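Local coordinates for protein beta-lactamase (Francisella tularensis subsp. tularensis, PDB 3P09) that probably hydrolyses the beta-lactam ring of antibiotics to give substituted beta-amino acids, as a class A beta-lactamase, at residues Y58-C63 with L258-N263; G100-T105 with D126-N131. One frame throughout, in Å; residues are numbered along the deposited sequence.

Interaction 1 of 2, residues Y58-C63 with L258-N263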
loop_
_atom_site.group_PDB
_atom_site.type_symbol
_atom_site.label_atom_id
_atom_site.label_comp_id
_atom_site.label_asym_id
_atom_site.label_seq_id
_atom_site.Cartn_x
_atom_site.Cartn_y
_atom_site.Cartn_z
ATOM N N TYR A 58 -4.124 15.784 -1.806
ATOM C CA TYR A 58 -4.334 15.895 -0.367
ATOM C C TYR A 58 -3.462 14.838 0.323
ATOM O O TYR A 58 -3.283 13.742 -0.211
ATOM C CB TYR A 58 -5.798 15.628 -0.045
ATOM C CG TYR A 58 -6.225 16.018 1.356
ATOM C CD1 TYR A 58 -6.221 15.088 2.393
ATOM C CD2 TYR A 58 -6.655 17.317 1.636
ATOM C CE1 TYR A 58 -6.633 15.444 3.669
ATOM C CE2 TYR A 58 -7.059 17.682 2.907
ATOM C CZ TYR A 58 -7.044 16.743 3.918
ATOM O OH TYR A 58 -7.449 17.099 5.182
ATOM N N HIS A 59 -2.923 15.164 1.496
ATOM C CA HIS A 59 -2.062 14.222 2.214
ATOM C C HIS A 59 -2.852 13.426 3.258
ATOM O O HIS A 59 -3.595 13.996 4.063
ATOM C CB HIS A 59 -0.885 14.948 2.884
ATOM C CG HIS A 59 0.157 15.437 1.924
ATOM N ND1 HIS A 59 1.405 14.861 1.825
ATOM C CD2 HIS A 59 0.145 16.460 1.038
ATOM C CE1 HIS A 59 2.113 15.501 0.913
ATOM N NE2 HIS A 59 1.370 16.476 0.417
ATOM N N PHE A 60 -2.665 12.107 3.221
ATOM C CA PHE A 60 -3.360 11.144 4.058
ATOM C C PHE A 60 -2.329 10.296 4.815
ATOM O O PHE A 60 -1.276 9.971 4.284
ATOM C CB PHE A 60 -4.150 10.161 3.173
ATOM C CG PHE A 60 -5.313 10.780 2.428
ATOM C CD1 PHE A 60 -5.106 11.493 1.252
ATOM C CD2 PHE A 60 -6.612 10.619 2.896
ATOM C CE1 PHE A 60 -6.168 12.048 0.559
ATOM C CE2 PHE A 60 -7.692 11.175 2.214
ATOM C CZ PHE A 60 -7.473 11.893 1.043
ATOM N N PRO A 61 -2.657 9.883 6.043
ATOM C CA PRO A 61 -1.806 8.884 6.714
ATOM C C PRO A 61 -1.534 7.697 5.776
ATOM O O PRO A 61 -2.475 7.170 5.182
ATOM C CB PRO A 61 -2.675 8.419 7.889
ATOM C CG PRO A 61 -3.553 9.624 8.191
ATOM C CD PRO A 61 -3.849 10.245 6.829
ATOM N N ILE A 62 -0.279 7.286 5.636
ATOM C CA ILE A 62 0.038 6.169 4.749
ATOM C C ILE A 62 -0.216 4.827 5.451
ATOM O O ILE A 62 -0.623 3.859 4.822
ATOM C CB ILE A 62 1.489 6.259 4.195
ATOM C CG1 ILE A 62 1.690 5.249 3.050
ATOM C CG2 ILE A 62 2.529 6.072 5.304
ATOM C CD1 ILE A 62 3.076 5.349 2.374
ATOM N N CYS A 63 -0.001 4.780 6.760
ATOM C CA CYS A 63 -0.233 3.548 7.510
ATOM C C CYS A 63 0.572 2.403 6.877
ATOM O O CYS A 63 1.657 2.621 6.336
ATOM C CB CYS A 63 -1.737 3.214 7.536
ATOM S SG CYS A 63 -2.823 4.634 7.936
ATOM N N LEU A 258 -7.649 6.531 -0.582
ATOM C CA LEU A 258 -7.216 6.808 0.784
ATOM C C LEU A 258 -8.344 7.550 1.481
ATOM O O LEU A 258 -9.034 8.373 0.867
ATOM C CB LEU A 258 -5.941 7.655 0.799
ATOM C CG LEU A 258 -4.856 7.221 -0.211
ATOM C CD1 LEU A 258 -3.650 8.151 -0.128
ATOM C CD2 LEU A 258 -4.406 5.788 -0.013
ATOM N N TYR A 259 -8.553 7.256 2.754
ATOM C CA TYR A 259 -9.644 7.896 3.478
ATOM C C TYR A 259 -9.149 8.277 4.858
ATOM O O TYR A 259 -8.463 7.488 5.501
ATOM C CB TYR A 259 -10.878 6.977 3.581
ATOM C CG TYR A 259 -11.928 7.558 4.489
ATOM C CD1 TYR A 259 -12.686 8.645 4.084
ATOM C CD2 TYR A 259 -12.142 7.047 5.771
ATOM C CE1 TYR A 259 -13.630 9.216 4.930
ATOM C CE2 TYR A 259 -13.097 7.609 6.619
ATOM C CZ TYR A 259 -13.835 8.696 6.188
ATOM O OH TYR A 259 -14.783 9.278 7.012
ATOM N N THR A 260 -9.478 9.484 5.302
ATOM C CA THR A 260 -9.152 9.887 6.661
ATOM C C THR A 260 -10.132 10.943 7.149
ATOM O O THR A 260 -10.725 11.679 6.349
ATOM C CB THR A 260 -7.687 10.405 6.770
ATOM O OG1 THR A 260 -7.299 10.494 8.146
ATOM C CG2 THR A 260 -7.534 11.758 6.111
ATOM N N ASN A 261 -10.328 10.991 8.460
ATOM C CA ASN A 261 -11.113 12.057 9.083
ATOM C C ASN A 261 -10.161 12.817 9.983
ATOM O O ASN A 261 -9.927 12.420 11.120
ATOM C CB ASN A 261 -12.287 11.465 9.886
ATOM C CG ASN A 261 -13.153 12.530 10.554
ATOM O OD1 ASN A 261 -12.805 13.714 10.587
ATOM N ND2 ASN A 261 -14.287 12.096 11.116
ATOM N N PRO A 262 -9.587 13.909 9.467
ATOM C CA PRO A 262 -8.569 14.622 10.232
ATOM C C PRO A 262 -9.168 15.333 11.442
ATOM O O PRO A 262 -8.405 15.832 12.270
ATOM C CB PRO A 262 -8.040 15.641 9.228
ATOM C CG PRO A 262 -9.204 15.912 8.340
ATOM C CD PRO A 262 -9.985 14.639 8.249
ATOM N N ASN A 263 -10.496 15.354 11.559
ATOM C CA ASN A 263 -11.150 16.062 12.664
ATOM C C ASN A 263 -11.501 15.194 13.862
ATOM O O ASN A 263 -12.064 15.681 14.845
ATOM C CB ASN A 263 -12.412 16.777 12.183
ATOM C CG ASN A 263 -12.128 17.760 11.076
ATOM O OD1 ASN A 263 -11.472 18.778 11.292
ATOM N ND2 ASN A 263 -12.608 17.455 9.873
#

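Interaction 2 of 2, residues G100-T105 with D126-N131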
loop_
_atom_site.group_PDB
_atom_site.type_symbol
_atom_site.label_atom_id
_atom_site.label_comp_id
_atom_site.label_asym_id
_atom_site.label_seq_id
_atom_site.Cartn_x
_atom_site.Cartn_y
_atom_site.Cartn_z
ATOM N N GLY A 100 1.290 -6.860 17.572
ATOM C CA GLY A 100 0.237 -7.856 17.659
ATOM C C GLY A 100 -0.088 -8.580 16.362
ATOM O O GLY A 100 -0.529 -9.719 16.386
ATOM N N TYR A 101 0.117 -7.932 15.222
ATOM C CA TYR A 101 -0.219 -8.581 13.956
ATOM C C TYR A 101 1.033 -9.156 13.264
ATOM O O TYR A 101 1.754 -8.441 12.568
ATOM C CB TYR A 101 -0.958 -7.616 13.033
ATOM C CG TYR A 101 -1.640 -8.332 11.894
ATOM C CD1 TYR A 101 -1.127 -8.285 10.606
ATOM C CD2 TYR A 101 -2.788 -9.079 12.118
ATOM C CE1 TYR A 101 -1.757 -8.957 9.564
ATOM C CE2 TYR A 101 -3.419 -9.750 11.092
ATOM C CZ TYR A 101 -2.906 -9.688 9.820
ATOM O OH TYR A 101 -3.553 -10.365 8.811
ATOM N N ALA A 102 1.272 -10.451 13.470
ATOM C CA ALA A 102 2.486 -11.121 13.001
ATOM C C ALA A 102 2.144 -12.520 12.508
ATOM O O ALA A 102 2.649 -13.522 13.030
ATOM C CB ALA A 102 3.501 -11.209 14.141
ATOM N N PRO A 103 1.288 -12.596 11.491
ATOM C CA PRO A 103 0.753 -13.898 11.090
ATOM C C PRO A 103 1.828 -14.888 10.637
ATOM O O PRO A 103 1.700 -16.058 10.943
ATOM C CB PRO A 103 -0.221 -13.550 9.955
ATOM C CG PRO A 103 0.234 -12.218 9.453
ATOM C CD PRO A 103 0.773 -11.495 10.662
ATOM N N ILE A 104 2.870 -14.432 9.949
ATOM C CA ILE A 104 3.938 -15.333 9.531
ATOM C C ILE A 104 5.107 -15.347 10.534
ATOM O O ILE A 104 5.536 -16.401 10.978
ATOM C CB ILE A 104 4.476 -14.968 8.123
ATOM C CG1 ILE A 104 3.406 -15.185 7.055
ATOM C CG2 ILE A 104 5.697 -15.812 7.773
ATOM C CD1 ILE A 104 2.328 -14.145 7.026
ATOM N N THR A 105 5.610 -14.172 10.899
ATOM C CA THR A 105 6.804 -14.128 11.723
ATOM C C THR A 105 6.596 -14.806 13.082
ATOM O O THR A 105 7.507 -15.446 13.601
ATOM C CB THR A 105 7.344 -12.703 11.875
ATOM O OG1 THR A 105 6.311 -11.836 12.365
ATOM C CG2 THR A 105 7.827 -12.192 10.508
ATOM N N ASP A 126 2.369 -8.148 7.825
ATOM C CA ASP A 126 3.100 -8.637 8.998
ATOM C C ASP A 126 4.052 -7.534 9.490
ATOM O O ASP A 126 4.961 -7.115 8.768
ATOM C CB ASP A 126 3.884 -9.897 8.580
ATOM C CG ASP A 126 4.465 -10.662 9.766
ATOM O OD1 ASP A 126 5.266 -10.078 10.532
ATOM O OD2 ASP A 126 4.121 -11.854 9.917
ATOM N N SER A 127 3.832 -7.041 10.707
ATOM C CA SER A 127 4.595 -5.900 11.218
ATOM C C SER A 127 6.054 -6.220 11.559
ATOM O O SER A 127 6.967 -5.501 11.152
ATOM C CB SER A 127 3.874 -5.256 12.409
ATOM O OG SER A 127 2.646 -4.687 11.995
ATOM N N PRO A 128 6.289 -7.305 12.308
ATOM C CA PRO A 128 7.690 -7.643 12.556
ATOM C C PRO A 128 8.457 -7.883 11.264
ATOM O O PRO A 128 9.623 -7.514 11.198
ATOM C CB PRO A 128 7.595 -8.921 13.370
ATOM C CG PRO A 128 6.275 -8.787 14.098
ATOM C CD PRO A 128 5.366 -8.129 13.101
ATOM N N ALA A 129 7.822 -8.512 10.278
ATOM C CA ALA A 129 8.469 -8.753 8.998
ATOM C C ALA A 129 8.937 -7.431 8.396
ATOM O O ALA A 129 10.066 -7.329 7.894
ATOM C CB ALA A 129 7.518 -9.485 8.044
ATOM N N SER A 130 8.069 -6.425 8.461
ATOM C CA SER A 130 8.367 -5.104 7.910
ATOM C C SER A 130 9.550 -4.463 8.605
ATOM O O SER A 130 10.422 -3.892 7.956
ATOM C CB SER A 130 7.164 -4.169 8.067
ATOM O OG SER A 130 6.064 -4.672 7.349
ATOM N N ASN A 131 9.568 -4.523 9.933
ATOM C CA ASN A 131 10.668 -3.892 10.665
ATOM C C ASN A 131 11.996 -4.585 10.349
ATOM O O ASN A 131 13.033 -3.937 10.241
ATOM C CB ASN A 131 10.397 -3.875 12.183
ATOM C CG ASN A 131 9.337 -2.843 12.584
ATOM O OD1 ASN A 131 8.845 -2.081 11.753
ATOM N ND2 ASN A 131 8.981 -2.826 13.864
HETATM O O HOH W 1 1.334 -5.074 14.622
#

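Interaction 1 of 2, residues Y58-C63 with L258-N263
Apolar side-chain packing joins the short strand 60-61 to the end of strand 253-260, a strand of the five-stranded antiparallel sheet; their touching parts run 86° apart. Phe60 is the centre of it. Its CG lies anti to the carbonyl carbon (chi1 -68°), which places the ring, and chi2 (80°) turns one face to Leu258, whose CB sits 3.8 Å from the Phe60 ring centroid in a CH-pi contact. Tyr58 CD1 covers the opposite face, 3.5 Å above the ring plane of Phe60 and offset toward its rim, so the ring is held between a leucine and a tyrosine. Obliquely to the ring comes the methyl of Thr260, with CG2 3.5 Å from Phe60 CD2. The hydroxyl of Thr260 turns anti to the backbone N and passes 3.7 Å from Pro61 CD, but its hydrogen bond is to the backbone O of Tyr236. At the outer end Tyr58 OH reaches Pro262 CG at 3.8 Å. Cys63, disulfide-bonded to Cys233, directly precedes Ser64 of a probable SxxK motif, so the packing lies beside the likely active-site serine. Between the two segments the contact is packing alone; Asn240, bonded to Pro61 O, and the disulfide supply polar and covalent ties alongside.

Interaction 2 of 2, residues G100-T105 with D126-N131
Asp126, with the most surface buried here, is gripped through both carboxylate oxygens by the loop 100-105 and by the helix it caps. With CG anti to the backbone N (chi1 -169°), its OD2 accepts two consecutive backbone N-H groups: Ile104 N lies 2.9 Å from Asp126 OD2, nearly along the C-O axis, and Thr105 N, also 2.9 Å from Asp126 OD2, comes from above the carboxylate plane in a straighter bond (171°). The hydroxyl of Thr105 donates to the syn lone pair of Asp126 OD1 at 2.7 Å, placed there by a chi1 of 54° that sets OG1 in the crowded position between N and carbonyl carbon. Asp126 OD1 also takes Ala129 N at 3.0 Å, a capping bond from the N-cap residue of helix 127-137. Four donors around one buried carboxylate fix its rotation and would favour the ionised form. Ser125-Asp126-Ser127 probably corresponds to the SDN loop of class A enzymes, and Ser127 touches Lys67 of the probable SxxK motif. The methyl CG2 of Thr105 lies alongside Asp126 OD1 and packs 3.7 Å from Ala129 CB. The Tyr101 ring turns its edge to Asp126 N, one face lying on Pro103 CD, while Ser127 N reaches Tyr101 O at 3.1 Å, almost linearly, and a water joins Tyr101 N to Ser127 OG. Pro128 fits its CG 3.7 Å from Ala102 CB, with Ile96 and Leu99 beside it.

How the interactions relate
Both contacts are mostly buried and cover almost equal areas, but they hold different elements. Interaction 1 joins a two-stranded ribbon to the large antiparallel sheet; interaction 2 fastens a loop to the start of a helix, among the helices 66-80, 93-96 and 115-123. The chemistry follows: side-chain packing round an aromatic ring in the first, an array of hydrogen bonds onto a capping carboxylate in the second, with an exposed tyrosine at its border. Their centres lie 23 Å apart and they do not touch. Both probably flank the active site: Cys63 of interaction 1 precedes Ser64 of the likely SxxK motif, and Ser127 of interaction 2 touches its Lys67. Along the chain, interaction 2 is nested within the long loop closed by interaction 1.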